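Local coordinates for PHD finger protein 14 (Danio rerio, PDB 7D86) that reads histone H3 in the nucleus, preferring the unmodified form, and represses PDGFRA expression, which regulates mesenchymal cell proliferation, at residues A[132-136]-A[164-168]. Residues are numbered along the deposited sequence; the frame is centred on the assembly and turned at random.
Sequences SLCED and REGLL. With ZN (zinc ion), chain D; EDO (1,2-ethanediol), chain H.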
ATOM      1  N   SER A 132      14.158  -7.946  -0.627  1.00 28.41           N
ATOM      2  CA  SER A 132      15.470  -7.391  -0.927  1.00 29.10           C
ATOM      3  C   SER A 132      15.596  -5.923  -0.551  1.00 32.91           C
ATOM      4  O   SER A 132      16.700  -5.370  -0.640  1.00 36.82           O
ATOM      5  CB  SER A 132      15.773  -7.555  -2.420  1.00 32.36           C
ATOM      6  OG  SER A 132      14.791  -6.887  -3.198  1.00 33.98           O
ATOM      7  N   LEU A 133      14.507  -5.277  -0.138  1.00 30.96           N
ATOM      8  CA  LEU A 133      14.521  -3.850   0.160  1.00 26.04           C
ATOM      9  C   LEU A 133      14.361  -3.523   1.639  1.00 31.98           C
ATOM     10  O   LEU A 133      14.268  -2.340   1.980  1.00 38.03           O
ATOM     11  CB  LEU A 133      13.415  -3.148  -0.632  1.00 26.57           C
ATOM     12  CG  LEU A 133      13.585  -3.200  -2.145  1.00 30.67           C
ATOM     13  CD1 LEU A 133      12.382  -2.566  -2.820  1.00 30.13           C
ATOM     14  CD2 LEU A 133      14.865  -2.484  -2.522  1.00 29.10           C
ATOM     15  N   CYS A 134      14.326  -4.520   2.520  1.00 32.98           N
ATOM     16  CA  CYS A 134      13.993  -4.269   3.919  1.00 33.28           C
ATOM     17  C   CYS A 134      15.077  -3.439   4.605  1.00 36.33           C
ATOM     18  O   CYS A 134      16.271  -3.721   4.482  1.00 39.65           O
ATOM     19  CB  CYS A 134      13.793  -5.592   4.661  1.00 32.76           C
ATOM     20  SG  CYS A 134      12.069  -5.950   5.129  1.00 31.68           S
ATOM     21  N   GLU A 135      14.652  -2.401   5.329  1.00 40.96           N
ATOM     22  CA  GLU A 135      15.606  -1.614   6.109  1.00 53.15           C
ATOM     23  C   GLU A 135      16.100  -2.395   7.318  1.00 48.70           C
ATOM     24  O   GLU A 135      17.268  -2.280   7.712  1.00 47.24           O
ATOM     25  CB  GLU A 135      14.965  -0.301   6.560  1.00 64.33           C
ATOM     26  CG  GLU A 135      14.358   0.509   5.433  1.00 75.28           C
ATOM     27  CD  GLU A 135      13.436   1.600   5.936  1.00 84.62           C
ATOM     28  OE1 GLU A 135      13.936   2.572   6.539  1.00 89.23           O
ATOM     29  OE2 GLU A 135      12.209   1.478   5.735  1.00 87.94           O
ATOM     30  N   ASP A 136      15.226  -3.196   7.914  1.00 42.07           N
ATOM     31  CA  ASP A 136      15.535  -3.963   9.111  1.00 40.28           C
ATOM     32  C   ASP A 136      15.651  -5.432   8.724  1.00 36.07           C
ATOM     33  O   ASP A 136      14.661  -6.059   8.334  1.00 36.07           O
ATOM     34  CB  ASP A 136      14.460  -3.755  10.173  1.00 39.27           C
ATOM     35  CG  ASP A 136      14.890  -4.241  11.538  1.00 42.12           C
ATOM     36  OD1 ASP A 136      15.555  -5.293  11.626  1.00 44.17           O
ATOM     37  OD2 ASP A 136      14.559  -3.561  12.525  1.00 46.86           O
ATOM     38  N   ARG A 164       8.106   2.661  -0.519  1.00 28.68           N
ATOM     39  CA  ARG A 164       9.062   3.621   0.020  1.00 30.50           C
ATOM     40  C   ARG A 164      10.108   3.995  -1.018  1.00 31.59           C
ATOM     41  O   ARG A 164      10.569   5.141  -1.065  1.00 31.30           O
ATOM     42  CB  ARG A 164       9.721   3.033   1.270  1.00 32.35           C
ATOM     43  CG  ARG A 164      10.790   3.886   1.906  1.00 36.41           C
ATOM     44  CD  ARG A 164      11.553   3.109   2.975  1.00 41.04           C
ATOM     45  NE  ARG A 164      12.523   2.201   2.367  1.00 54.97           N
ATOM     46  CZ  ARG A 164      12.492   0.877   2.482  1.00 63.42           C
ATOM     47  NH1 ARG A 164      11.551   0.291   3.209  1.00 61.76           N
ATOM     48  NH2 ARG A 164      13.417   0.138   1.880  1.00 70.78           N
ATOM     49  N   GLU A 165      10.495   3.043  -1.853  1.00 29.47           N
ATOM     50  CA  GLU A 165      11.500   3.291  -2.880  1.00 27.19           C
ATOM     51  C   GLU A 165      10.909   3.853  -4.171  1.00 30.44           C
ATOM     52  O   GLU A 165      11.652   4.023  -5.154  1.00 29.16           O
ATOM     53  CB  GLU A 165      12.266   1.996  -3.169  1.00 31.96           C
ATOM     54  CG  GLU A 165      13.150   1.530  -2.020  1.00 36.80           C
ATOM     55  CD  GLU A 165      14.306   2.482  -1.751  1.00 50.79           C
ATOM     56  OE1 GLU A 165      14.702   3.226  -2.674  1.00 54.11           O
ATOM     57  OE2 GLU A 165      14.818   2.497  -0.612  1.00 58.06           O
ATOM     58  N   GLY A 166       9.610   4.147  -4.193  1.00 27.37           N
ATOM     59  CA  GLY A 166       8.988   4.752  -5.357  1.00 26.90           C
ATOM     60  C   GLY A 166       8.723   3.777  -6.487  1.00 24.25           C
ATOM     61  O   GLY A 166       8.709   4.176  -7.656  1.00 28.56           O
ATOM     62  N   LEU A 167       8.510   2.506  -6.171  1.00 26.90           N
ATOM     63  CA  LEU A 167       8.481   1.447  -7.179  1.00 24.10           C
ATOM     64  C   LEU A 167       7.076   0.982  -7.553  1.00 30.51           C
ATOM     65  O   LEU A 167       6.932   0.199  -8.496  1.00 29.38           O
ATOM     66  CB  LEU A 167       9.299   0.245  -6.688  1.00 25.19           C
ATOM     67  CG  LEU A 167      10.750   0.567  -6.319  1.00 29.11           C
ATOM     68  CD1 LEU A 167      11.459  -0.686  -5.844  1.00 30.27           C
ATOM     69  CD2 LEU A 167      11.475   1.165  -7.520  1.00 30.37           C
ATOM     70  N   LEU A 168       6.039   1.430  -6.848  1.00 27.59           N
ATOM     71  CA  LEU A 168       4.674   0.994  -7.117  1.00 26.27           C
ATOM     72  C   LEU A 168       4.016   1.953  -8.096  1.00 29.48           C
ATOM     73  O   LEU A 168       4.099   3.174  -7.933  1.00 29.57           O
ATOM     74  CB  LEU A 168       3.846   0.928  -5.830  1.00 26.72           C
ATOM     75  CG  LEU A 168       4.379   0.077  -4.681  1.00 26.04           C
ATOM     76  CD1 LEU A 168       3.393   0.088  -3.517  1.00 25.74           C
ATOM     77  CD2 LEU A 168       4.644  -1.357  -5.157  1.00 25.82           C
TER
HETATM   78 ZN    ZN D 503      10.759  -5.462   3.233  1.00 34.37          ZN
HETATM   79  C1  EDO H 507      10.819  -1.894   6.793  1.00 49.48           C
HETATM   80  O1  EDO H 507      11.748  -1.611   5.738  1.00 50.72           O
HETATM   81  C2  EDO H 507      11.564  -2.598   7.919  1.00 47.92           C
HETATM   82  O2  EDO H 507      12.287  -3.708   7.366  1.00 43.22           O
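One carboxylate oxygen lies over a face of the Arg164 guanidinium while a backbone carbonyl sits near its plane, as this arginine reaches from the end of helix 159-164 to the zinc-binding loop 132-136. The face-on partner is OE2 of Glu135, in a salt bridge with Arg164 NH1 (2.9 Å); at the edge, Arg164 NH2 gives a short hydrogen bond to Leu133 O (2.6 Å). A long ion pair to Glu165 extends the network, although that carboxylate has a stronger partner in Arg194 of helix 191-204. The helix ends in a Schellman motif, Gly166 taking positive phi, and the chain then turns into Leu167, whose CD1 meets Leu133 CD1 at 3.7 Å; Leu133 also rests against the aliphatic part of Glu165. The principle is one of small zinc fingers, where metal supplements a small core: Cys134 binds zinc with Cys131, His158 and Cys161 in the second PHD finger, so the Cys-x-x-Cys loop and the ligand-bearing helix are joined at the metal and again through Arg164. Since Glu135 is exposed, poorly ordered and also bonded to a 1,2-ethanediol probably from the crystallisation liquor, the backbone hydrogen bond is probably the steadier of Arg164's two links to the loop.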